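Local coordinates for protein putative cytochrome P450 YjiB (Bacillus subtilis subsp. subtilis, PDB 4RM4) that probably acts as a haem-dependent cytochrome P450 monooxygenase, using haem iron to insert one atom of molecular oxygen into organic substrates, at residues W29-R34 with R319-F324; D36-F41 with V50-D55; V288-A293 with M309-V314. All coordinates share one frame; numbering follows the deposited sequence.

Contact 1 (W29-R34 with R319-F324)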
loop_
_atom_site.group_PDB
_atom_site.type_symbol
_atom_site.label_atom_id
_atom_site.label_comp_id
_atom_site.label_asym_id
_atom_site.label_seq_id
_atom_site.Cartn_x
_atom_site.Cartn_y
_atom_site.Cartn_z
ATOM N N TRP A 29 -19.807 8.707 3.648
ATOM C CA TRP A 29 -20.255 7.649 4.546
ATOM C C TRP A 29 -19.407 7.575 5.814
ATOM O O TRP A 29 -19.953 7.483 6.911
ATOM C CB TRP A 29 -20.299 6.289 3.847
ATOM C CG TRP A 29 -20.724 5.176 4.770
ATOM C CD1 TRP A 29 -21.956 5.000 5.332
ATOM C CD2 TRP A 29 -19.912 4.095 5.237
ATOM N NE1 TRP A 29 -21.958 3.877 6.125
ATOM C CE2 TRP A 29 -20.714 3.302 6.085
ATOM C CE3 TRP A 29 -18.580 3.719 5.023
ATOM C CZ2 TRP A 29 -20.233 2.156 6.710
ATOM C CZ3 TRP A 29 -18.102 2.588 5.652
ATOM C CH2 TRP A 29 -18.925 1.821 6.486
ATOM N N TYR A 30 -18.081 7.595 5.664
ATOM C CA TYR A 30 -17.194 7.673 6.821
ATOM C C TYR A 30 -17.616 8.845 7.720
ATOM O O TYR A 30 -17.687 8.711 8.935
ATOM C CB TYR A 30 -15.743 7.918 6.385
ATOM C CG TYR A 30 -15.067 6.806 5.593
ATOM C CD1 TYR A 30 -14.037 7.098 4.701
ATOM C CD2 TYR A 30 -15.428 5.476 5.763
ATOM C CE1 TYR A 30 -13.400 6.098 3.976
ATOM C CE2 TYR A 30 -14.792 4.467 5.051
ATOM C CZ TYR A 30 -13.782 4.789 4.157
ATOM O OH TYR A 30 -13.141 3.804 3.444
ATOM N N GLU A 31 -17.852 10.004 7.110
ATOM C CA GLU A 31 -18.210 11.192 7.878
ATOM C C GLU A 31 -19.489 10.973 8.680
ATOM O O GLU A 31 -19.581 11.394 9.834
ATOM C CB GLU A 31 -18.348 12.437 6.991
ATOM C CG GLU A 31 -18.754 13.690 7.785
ATOM C CD GLU A 31 -18.357 14.975 7.093
ATOM O OE1 GLU A 31 -18.015 14.926 5.891
ATOM O OE2 GLU A 31 -18.389 16.039 7.750
ATOM N N SER A 32 -20.457 10.284 8.080
ATOM C CA SER A 32 -21.703 9.989 8.774
ATOM C C SER A 32 -21.482 9.027 9.955
ATOM O O SER A 32 -22.070 9.206 11.020
ATOM C CB SER A 32 -22.760 9.456 7.805
ATOM O OG SER A 32 -22.534 8.106 7.479
ATOM N N MET A 33 -20.621 8.025 9.779
ATOM C CA MET A 33 -20.307 7.099 10.872
ATOM C C MET A 33 -19.526 7.774 12.000
ATOM O O MET A 33 -19.804 7.551 13.169
ATOM C CB MET A 33 -19.544 5.869 10.352
ATOM C CG MET A 33 -20.260 5.148 9.226
ATOM S SD MET A 33 -21.774 4.297 9.734
ATOM C CE MET A 33 -21.093 2.984 10.756
ATOM N N ARG A 34 -18.531 8.586 11.661
ATOM C CA ARG A 34 -17.796 9.287 12.712
ATOM C C ARG A 34 -18.759 10.079 13.594
ATOM O O ARG A 34 -18.609 10.133 14.827
ATOM C CB ARG A 34 -16.749 10.223 12.119
ATOM C CG ARG A 34 -15.565 9.498 11.510
ATOM C CD ARG A 34 -14.402 10.453 11.327
ATOM N NE ARG A 34 -14.713 11.619 10.486
ATOM C CZ ARG A 34 -14.746 11.596 9.153
ATOM N NH1 ARG A 34 -15.015 12.701 8.465
ATOM N NH2 ARG A 34 -14.525 10.468 8.503
ATOM N N ARG A 319 -9.566 11.604 7.886
ATOM C CA ARG A 319 -10.495 12.698 7.573
ATOM C C ARG A 319 -11.163 13.271 8.820
ATOM O O ARG A 319 -12.072 14.109 8.723
ATOM C CB ARG A 319 -11.608 12.219 6.626
ATOM C CG ARG A 319 -11.160 11.639 5.294
ATOM C CD ARG A 319 -10.472 12.712 4.486
ATOM N NE ARG A 319 -10.317 12.406 3.063
ATOM C CZ ARG A 319 -11.108 12.856 2.091
ATOM N NH1 ARG A 319 -12.168 13.618 2.376
ATOM N NH2 ARG A 319 -10.836 12.542 0.828
ATOM N N ASP A 320 -10.745 12.794 9.985
ATOM C CA ASP A 320 -11.406 13.120 11.240
ATOM C C ASP A 320 -11.140 14.561 11.672
ATOM O O ASP A 320 -10.000 14.946 11.912
ATOM C CB ASP A 320 -10.981 12.137 12.328
ATOM C CG ASP A 320 -11.741 12.330 13.618
ATOM O OD1 ASP A 320 -12.469 13.355 13.738
ATOM O OD2 ASP A 320 -11.606 11.466 14.511
ATOM N N GLU A 321 -12.215 15.342 11.742
ATOM C CA GLU A 321 -12.170 16.747 12.116
ATOM C C GLU A 321 -11.549 16.983 13.499
ATOM O O GLU A 321 -11.033 18.065 13.778
ATOM C CB GLU A 321 -13.599 17.321 12.084
ATOM C CG GLU A 321 -14.333 17.159 10.726
ATOM C CD GLU A 321 -14.939 15.755 10.450
ATOM O OE1 GLU A 321 -14.684 14.780 11.191
ATOM O OE2 GLU A 321 -15.695 15.636 9.463
ATOM N N ALA A 322 -11.616 15.977 14.367
ATOM C CA ALA A 322 -11.091 16.107 15.722
ATOM C C ALA A 322 -9.568 16.110 15.761
ATOM O O ALA A 322 -8.967 16.515 16.756
ATOM C CB ALA A 322 -11.641 15.011 16.615
ATOM N N LYS A 323 -8.945 15.671 14.669
ATOM C CA LYS A 323 -7.500 15.572 14.624
ATOM C C LYS A 323 -6.870 16.475 13.559
ATOM O O LYS A 323 -5.723 16.911 13.703
ATOM C CB LYS A 323 -7.082 14.110 14.384
ATOM C CG LYS A 323 -5.571 13.921 14.292
ATOM C CD LYS A 323 -4.898 14.089 15.638
ATOM C CE LYS A 323 -3.398 13.926 15.510
ATOM N NZ LYS A 323 -2.753 13.972 16.853
ATOM N N PHE A 324 -7.610 16.713 12.480
ATOM C CA PHE A 324 -7.140 17.518 11.354
ATOM C C PHE A 324 -8.012 18.730 11.109
ATOM O O PHE A 324 -9.231 18.616 10.982
ATOM C CB PHE A 324 -7.150 16.694 10.071
ATOM C CG PHE A 324 -6.204 15.525 10.091
ATOM C CD1 PHE A 324 -6.677 14.243 10.315
ATOM C CD2 PHE A 324 -4.846 15.710 9.886
ATOM C CE1 PHE A 324 -5.812 13.171 10.330
ATOM C CE2 PHE A 324 -3.966 14.633 9.901
ATOM C CZ PHE A 324 -4.451 13.368 10.119
#
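Arg34 and Glu321 meet because both side chains bend: the arginine turns at chi3 (-58°), which swings NE out of line with the chain before it, and the glutamate turns at chi2 (79°), which folds CD back. Arg34 then grips the carboxylate side-on with two nitrogens. Its NE bonds Glu321 OE1 at 3.2 Å, and its NH1 bonds Glu321 OE2 at 3.2 Å in a straighter bond, with 165° at the hydrogen. Both oxygens are met on their syn sides and lie near the guanidinium plane, yet the two flat groups are twisted well away from coplanarity, and a further link from NH1 to OE1 is weak. The rest of the guanidinium is packed against backbone: the carbonyl carbon of Arg319 sits over the centre of one face, while Glu31 CA covers the rim of the opposite one. Arg34 CD rests on Asp320 CB at 3.9 Å, and NH2 is bonded outside the two segments to Ser316 OG.

The contact holds helix 27-36, near the N terminus of the cytochrome P450 fold, against the loop that follows helix 314-317. That loop is shaped by an Asx turn, in which Asp320 OD1 accepts from Ala322 N at 2.8 Å from above the carboxylate plane; OD2 of the same aspartate takes the backbone N of Tyr53.

Glu31 brings a second carboxylate to the same place, its side chain crossing that of Glu321 at about a right angle. Its OE2 lies 3.2 Å from Glu321 OE2, two acceptors of like charge. The repulsion is probably eased by Arg34, and a weak hydrogen bond from His328 may also help. Arg319 turns its own charged end away, toward Phe27 and Phe282, with which it makes cation-pi contacts, and NH2 bonds Phe282 O.

Contact 2 (D36-F41 with V50-D55); sequences DAPVSF and VFLYDD
Pro38 and Leu52 touch beside a single antiparallel bridge, Val39 with Val50, where the edge hairpin of strands 39-42 and 47-50 in the P450 beta-sheet gives way to helix 53-61. Leu52 holds CG anti to its carbonyl carbon (chi1 -67°), which brings CG to 3.7 Å from Pro38 CB, with CD1 lying almost as close to the same carbon. At the bridge, a non-hydrogen-bonded pair, both valines point to one face of the sheet, and Val39 CG1 lies 4.4 Å from Val50 CG2, a loose apolar contact. The other methyl of Val39, CG2, lies 3.9 Å from Asp55 OD2, the two side chains crossing at about a right angle.

Phe51 CD2 comes within 3.6 Å of Pro38 O, which lies at the ring edge. The ring also stacks on Phe313 and meets Trp29 edge-to-face, while Met33 of helix 27-36 packs on it and Arg34 of the same helix touches Phe51 nearer its backbone.

The carbonyl of Pro38 is the polar centre of the contact. It accepts from Phe51 N at 3.0 Å, with a bent 143° at the hydrogen, and Val50 CA adds a CA-H...O contact. One water donates to this oxygen and accepts from the N-cap residue at Leu52 N; its remaining hydrogen goes to Asp55 OD2, 2.7 Å from the water oxygen.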
loop_
_atom_site.group_PDB
_atom_site.type_symbol
_atom_site.label_atom_id
_atom_site.label_comp_id
_atom_site.label_asym_id
_atom_site.label_seq_id
_atom_site.Cartn_x
_atom_site.Cartn_y
_atom_site.Cartn_z
ATOM N N ASP A 36 -22.365 9.725 13.649
ATOM C CA ASP A 36 -23.557 9.006 14.109
ATOM C C ASP A 36 -23.311 7.639 14.746
ATOM O O ASP A 36 -24.087 7.217 15.601
ATOM C CB ASP A 36 -24.544 8.833 12.956
ATOM C CG ASP A 36 -25.116 10.146 12.482
ATOM O OD1 ASP A 36 -25.227 11.073 13.311
ATOM O OD2 ASP A 36 -25.442 10.254 11.282
ATOM N N ALA A 37 -22.263 6.935 14.315
ATOM C CA ALA A 37 -21.998 5.586 14.819
ATOM C C ALA A 37 -20.502 5.276 14.804
ATOM O O ALA A 37 -20.063 4.376 14.084
ATOM C CB ALA A 37 -22.774 4.531 13.982
ATOM N N PRO A 38 -19.715 6.019 15.595
ATOM C CA PRO A 38 -18.256 5.886 15.459
ATOM C C PRO A 38 -17.702 4.514 15.850
ATOM O O PRO A 38 -16.615 4.165 15.396
ATOM C CB PRO A 38 -17.702 6.981 16.387
ATOM C CG PRO A 38 -18.826 7.240 17.395
ATOM C CD PRO A 38 -20.101 7.010 16.620
ATOM N N VAL A 39 -18.411 3.777 16.699
ATOM C CA VAL A 39 -18.019 2.417 17.049
ATOM C C VAL A 39 -19.239 1.516 16.866
ATOM O O VAL A 39 -20.162 1.548 17.656
ATOM C CB VAL A 39 -17.495 2.310 18.493
ATOM C CG1 VAL A 39 -17.130 0.870 18.815
ATOM C CG2 VAL A 39 -16.289 3.220 18.680
ATOM N N SER A 40 -19.230 0.713 15.815
ATOM C CA SER A 40 -20.453 0.069 15.336
ATOM C C SER A 40 -20.279 -1.447 15.273
ATOM O O SER A 40 -19.209 -1.919 14.922
ATOM C CB SER A 40 -20.760 0.613 13.935
ATOM O OG SER A 40 -21.893 -0.002 13.374
ATOM N N PHE A 41 -21.319 -2.214 15.611
ATOM C CA PHE A 41 -21.215 -3.676 15.524
ATOM C C PHE A 41 -22.124 -4.246 14.439
ATOM O O PHE A 41 -23.313 -3.966 14.392
ATOM C CB PHE A 41 -21.533 -4.333 16.870
ATOM C CG PHE A 41 -21.156 -5.792 16.935
ATOM C CD1 PHE A 41 -19.820 -6.169 16.946
ATOM C CD2 PHE A 41 -22.131 -6.780 17.004
ATOM C CE1 PHE A 41 -19.458 -7.493 17.004
ATOM C CE2 PHE A 41 -21.765 -8.130 17.068
ATOM C CZ PHE A 41 -20.429 -8.482 17.067
ATOM N N VAL A 50 -14.559 0.797 13.486
ATOM C CA VAL A 50 -14.144 1.938 14.286
ATOM C C VAL A 50 -13.717 3.051 13.321
ATOM O O VAL A 50 -12.961 2.792 12.399
ATOM C CB VAL A 50 -13.004 1.558 15.263
ATOM C CG1 VAL A 50 -12.435 2.792 15.900
ATOM C CG2 VAL A 50 -13.538 0.606 16.346
ATOM N N PHE A 51 -14.227 4.269 13.516
ATOM C CA PHE A 51 -14.087 5.328 12.513
ATOM C C PHE A 51 -13.353 6.608 12.947
ATOM O O PHE A 51 -12.935 7.387 12.091
ATOM C CB PHE A 51 -15.469 5.723 11.961
ATOM C CG PHE A 51 -16.148 4.627 11.174
ATOM C CD1 PHE A 51 -15.911 4.482 9.822
ATOM C CD2 PHE A 51 -17.026 3.745 11.798
ATOM C CE1 PHE A 51 -16.534 3.455 9.092
ATOM C CE2 PHE A 51 -17.646 2.722 11.080
ATOM C CZ PHE A 51 -17.396 2.581 9.724
ATOM N N LEU A 52 -13.219 6.842 14.252
ATOM C CA LEU A 52 -12.575 8.071 14.732
ATOM C C LEU A 52 -11.064 7.917 14.835
ATOM O O LEU A 52 -10.564 6.851 15.179
ATOM C CB LEU A 52 -13.127 8.493 16.103
ATOM C CG LEU A 52 -14.581 8.963 16.230
ATOM C CD1 LEU A 52 -14.926 9.256 17.679
ATOM C CD2 LEU A 52 -14.834 10.200 15.373
ATOM N N TYR A 53 -10.339 8.989 14.551
ATOM C CA TYR A 53 -8.873 8.936 14.600
ATOM C C TYR A 53 -8.288 8.341 15.904
ATOM O O TYR A 53 -7.462 7.432 15.863
ATOM C CB TYR A 53 -8.289 10.325 14.328
ATOM C CG TYR A 53 -6.780 10.367 14.278
ATOM C CD1 TYR A 53 -6.093 10.286 13.066
ATOM C CD2 TYR A 53 -6.042 10.488 15.447
ATOM C CE1 TYR A 53 -4.695 10.329 13.032
ATOM C CE2 TYR A 53 -4.672 10.517 15.426
ATOM C CZ TYR A 53 -3.999 10.440 14.223
ATOM O OH TYR A 53 -2.622 10.489 14.239
ATOM N N ASP A 54 -8.678 8.853 17.068
ATOM C CA ASP A 54 -8.108 8.311 18.304
ATOM C C ASP A 54 -8.420 6.819 18.498
ATOM O O ASP A 54 -7.566 6.037 18.929
ATOM C CB ASP A 54 -8.557 9.129 19.528
ATOM C CG ASP A 54 -8.009 10.547 19.516
ATOM O OD1 ASP A 54 -7.042 10.814 18.768
ATOM O OD2 ASP A 54 -8.543 11.396 20.260
ATOM N N ASP A 55 -9.646 6.418 18.173
ATOM C CA ASP A 55 -10.040 5.026 18.316
ATOM C C ASP A 55 -9.284 4.134 17.331
ATOM O O ASP A 55 -8.723 3.098 17.716
ATOM C CB ASP A 55 -11.550 4.879 18.137
ATOM C CG ASP A 55 -12.333 5.613 19.211
ATOM O OD1 ASP A 55 -11.737 5.874 20.270
ATOM O OD2 ASP A 55 -13.529 5.914 18.997
HETATM O O HOH W 1 -14.256 5.376 16.440
#

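Contact 3 (V288-A293 with M309-V314); sequences VLRRIA and MVLAFV. With HEM (protoporphyrin IX containing Fe), chain B.
Strands 289-293 and 309-312 run antiparallel, their axes 4.7 Å apart at closest approach, with four backbone hydrogen bonds joining Leu289 to Ala312 and Arg291 to Val310. Val288 has CG2 anti to its backbone N, and this methyl lies over the centre of the Phe313 ring, 3.8 Å from the centroid: a CH-pi contact. On the face of Arg290, Leu311 and Met309, the extended arginine runs side by side with Leu311, whose CD2 lies 3.5 Å from Arg290 CG and also covers the rim of one guanidinium face. Ile292 CD1 presses tightly on Met309 CE at 3.5 Å.

The other face turns toward the haem. Arg291 bends at chi2 (-74°), carrying its chain away from Val310, and its guanidinium meets a haem propionate edge-on: NH1 bonds O1A at 2.9 Å and NH2 bonds O2A at 2.8 Å, the latter nearly straight at 175°. NH1 also donates to Arg290 O and NH2 to Val60 O. An alanine here would probably cost that propionate both guanidinium bonds and let it turn more freely, although Leu289 would still pack against it with CD1, 3.8 Å from haem O2A.

Strand 309-312 is flanked on its far side by strand 47-50, and strand 289-293 by strand 66-67, while helix 53-61 packs on Arg291, Val310, Ala312 and Val314.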
loop_
_atom_site.group_PDB
_atom_site.type_symbol
_atom_site.label_atom_id
_atom_site.label_comp_id
_atom_site.label_asym_id
_atom_site.label_seq_id
_atom_site.Cartn_x
_atom_site.Cartn_y
_atom_site.Cartn_z
ATOM N N VAL A 288 -8.603 0.144 5.468
ATOM C CA VAL A 288 -9.098 -0.575 6.635
ATOM C C VAL A 288 -8.128 -1.683 7.093
ATOM O O VAL A 288 -7.520 -2.385 6.280
ATOM C CB VAL A 288 -10.552 -1.101 6.364
ATOM C CG1 VAL A 288 -10.564 -2.121 5.215
ATOM C CG2 VAL A 288 -11.172 -1.683 7.620
ATOM N N LEU A 289 -7.962 -1.821 8.406
ATOM C CA LEU A 289 -7.009 -2.772 8.948
ATOM C C LEU A 289 -7.754 -3.608 9.991
ATOM O O LEU A 289 -8.637 -3.092 10.670
ATOM C CB LEU A 289 -5.840 -2.019 9.586
ATOM C CG LEU A 289 -4.938 -1.150 8.714
ATOM C CD1 LEU A 289 -3.890 -0.457 9.595
ATOM C CD2 LEU A 289 -4.241 -1.976 7.629
ATOM N N ARG A 290 -7.426 -4.894 10.080
ATOM C CA ARG A 290 -8.105 -5.810 10.995
ATOM C C ARG A 290 -7.274 -6.121 12.247
ATOM O O ARG A 290 -6.052 -6.249 12.185
ATOM C CB ARG A 290 -8.430 -7.126 10.270
ATOM C CG ARG A 290 -9.311 -6.987 9.031
ATOM C CD ARG A 290 -9.488 -8.338 8.342
ATOM N NE ARG A 290 -10.338 -8.250 7.157
ATOM C CZ ARG A 290 -11.638 -8.526 7.146
ATOM N NH1 ARG A 290 -12.248 -8.914 8.258
ATOM N NH2 ARG A 290 -12.331 -8.418 6.020
ATOM N N ARG A 291 -7.950 -6.225 13.387
ATOM C CA ARG A 291 -7.337 -6.729 14.611
ATOM C C ARG A 291 -8.301 -7.668 15.323
ATOM O O ARG A 291 -9.507 -7.677 15.053
ATOM C CB ARG A 291 -6.949 -5.581 15.556
ATOM C CG ARG A 291 -5.914 -4.588 14.989
ATOM C CD ARG A 291 -4.538 -5.228 14.971
ATOM N NE ARG A 291 -3.456 -4.291 14.682
ATOM C CZ ARG A 291 -3.017 -4.004 13.458
ATOM N NH1 ARG A 291 -3.592 -4.564 12.406
ATOM N NH2 ARG A 291 -2.014 -3.147 13.290
ATOM N N ILE A 292 -7.760 -8.465 16.235
ATOM C CA ILE A 292 -8.578 -9.284 17.118
ATOM C C ILE A 292 -8.295 -8.847 18.542
ATOM O O ILE A 292 -7.140 -8.705 18.923
ATOM C CB ILE A 292 -8.253 -10.788 16.967
ATOM C CG1 ILE A 292 -8.478 -11.232 15.531
ATOM C CG2 ILE A 292 -9.118 -11.630 17.903
ATOM C CD1 ILE A 292 -9.900 -11.158 15.101
ATOM N N ALA A 293 -9.355 -8.629 19.316
ATOM C CA ALA A 293 -9.221 -8.292 20.730
ATOM C C ALA A 293 -8.646 -9.482 21.494
ATOM O O ALA A 293 -9.171 -10.577 21.390
ATOM C CB ALA A 293 -10.576 -7.923 21.294
ATOM N N MET A 309 -13.572 -9.487 16.303
ATOM C CA MET A 309 -12.839 -8.886 15.197
ATOM C C MET A 309 -13.179 -7.395 15.128
ATOM O O MET A 309 -14.316 -7.006 15.366
ATOM C CB MET A 309 -13.214 -9.574 13.889
ATOM C CG MET A 309 -12.758 -8.841 12.643
ATOM S SD MET A 309 -11.121 -9.343 12.132
ATOM C CE MET A 309 -11.342 -11.110 11.957
ATOM N N VAL A 310 -12.175 -6.565 14.848
ATOM C CA VAL A 310 -12.362 -5.116 14.749
ATOM C C VAL A 310 -11.787 -4.601 13.438
ATOM O O VAL A 310 -10.663 -4.937 13.076
ATOM C CB VAL A 310 -11.639 -4.373 15.893
ATOM C CG1 VAL A 310 -11.808 -2.863 15.743
ATOM C CG2 VAL A 310 -12.152 -4.851 17.258
ATOM N N LEU A 311 -12.574 -3.807 12.720
ATOM C CA LEU A 311 -12.110 -3.134 11.514
ATOM C C LEU A 311 -11.785 -1.666 11.836
ATOM O O LEU A 311 -12.654 -0.906 12.243
ATOM C CB LEU A 311 -13.173 -3.223 10.417
ATOM C CG LEU A 311 -13.529 -4.622 9.906
ATOM C CD1 LEU A 311 -14.693 -4.525 8.923
ATOM C CD2 LEU A 311 -12.323 -5.286 9.242
ATOM N N ALA A 312 -10.526 -1.275 11.660
ATOM C CA ALA A 312 -10.102 0.084 11.979
ATOM C C ALA A 312 -9.915 0.831 10.661
ATOM O O ALA A 312 -9.000 0.534 9.901
ATOM C CB ALA A 312 -8.810 0.059 12.791
ATOM N N PHE A 313 -10.818 1.760 10.386
ATOM C CA PHE A 313 -10.823 2.518 9.139
ATOM C C PHE A 313 -9.851 3.690 9.126
ATOM O O PHE A 313 -10.214 4.814 9.449
ATOM C CB PHE A 313 -12.261 2.995 8.832
ATOM C CG PHE A 313 -13.152 1.892 8.348
ATOM C CD1 PHE A 313 -13.324 1.668 6.991
ATOM C CD2 PHE A 313 -13.789 1.046 9.248
ATOM C CE1 PHE A 313 -14.112 0.620 6.536
ATOM C CE2 PHE A 313 -14.587 0.003 8.799
ATOM C CZ PHE A 313 -14.749 -0.213 7.451
ATOM N N VAL A 314 -8.599 3.417 8.770
ATOM C CA VAL A 314 -7.596 4.459 8.705
ATOM C C VAL A 314 -7.994 5.512 7.666
ATOM O O VAL A 314 -7.667 6.680 7.812
ATOM C CB VAL A 314 -6.173 3.901 8.434
ATOM C CG1 VAL A 314 -5.694 3.023 9.611
ATOM C CG2 VAL A 314 -6.135 3.119 7.143
HETATM C CHA HEM B . 2.458 -2.892 6.559
HETATM C CHB HEM B . 0.191 0.507 3.969
HETATM C CHC HEM B . 3.522 0.058 0.437
HETATM C CHD HEM B . 5.496 -3.688 2.794
HETATM C C1A HEM B . 1.571 -1.901 6.190
HETATM C C2A HEM B . 0.513 -1.343 7.009
HETATM C C3A HEM B . -0.113 -0.404 6.295
HETATM C C4A HEM B . 0.532 -0.322 5.006
HETATM C CMA HEM B . -1.321 0.460 6.754
HETATM C CAA HEM B . 0.168 -1.746 8.464
HETATM C CBA HEM B . -0.649 -3.024 8.487
HETATM C CGA HEM B . -1.244 -3.279 9.854
HETATM O O1A HEM B . -2.008 -4.272 9.961
HETATM O O2A HEM B . -0.965 -2.509 10.809
HETATM C C1B HEM B . 0.925 0.687 2.822
HETATM C C2B HEM B . 0.703 1.739 1.848
HETATM C C3B HEM B . 1.609 1.597 0.871
HETATM C C4B HEM B . 2.457 0.475 1.195
HETATM C CMB HEM B . -0.411 2.804 1.956
HETATM C CAB HEM B . 1.841 2.457 -0.393
HETATM C CBB HEM B . 1.371 3.704 -0.462
HETATM C C1C HEM B . 4.361 -0.968 0.784
HETATM C C2C HEM B . 5.536 -1.399 0.051
HETATM C C3C HEM B . 6.070 -2.432 0.715
HETATM C C4C HEM B . 5.262 -2.685 1.875
HETATM C CMC HEM B . 6.025 -0.725 -1.249
HETATM C CAC HEM B . 7.317 -3.291 0.392
HETATM C CBC HEM B . 7.951 -3.286 -0.784
HETATM C C1D HEM B . 4.854 -3.840 4.001
HETATM C C2D HEM B . 5.153 -4.882 4.942
HETATM C C3D HEM B . 4.210 -4.643 6.127
HETATM C C4D HEM B . 3.435 -3.468 5.775
HETATM C CMD HEM B . 6.211 -5.989 4.776
HETATM C CAD HEM B . 4.127 -5.479 7.426
HETATM C CBD HEM B . 5.064 -4.840 8.455
HETATM C CGD HEM B . 4.942 -5.554 9.780
HETATM O O1D HEM B . 5.850 -5.370 10.637
HETATM O O2D HEM B . 3.953 -6.314 9.948
HETATM N NA HEM B . 1.541 -1.254 4.969
HETATM N NB HEM B . 2.000 -0.066 2.377
HETATM N NC HEM B . 4.216 -1.777 1.895
HETATM N ND HEM B . 3.858 -3.033 4.522
HETATM FE FE HEM B . 2.991 -1.433 3.523
HETATM O O HOH W 2 1.226 -2.813 2.560
#

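How the contacts relate
From the N terminus the chain passes through helix 27-36 directly into strand 39-42, and contact 2 closes the first, short loop when residues 50-55 return beside 36-41. Contact 3 closes a second short loop much later, pairing 288-293 with 309-314, so these two lie in series. Contact 1 spans both: its loop, from 29-34 to 319-324, encloses them. Contacts 2 and 3 share one mixed sheet, joined by backbone bonds from Val50 to Leu311 and Phe313. Contact 1 reaches contact 2 where Met33 packs on Phe51, and contact 3 where Tyr30 touches Phe313. The N-terminal helix, the sheet and the loop after helix 314-317 are thereby tied together.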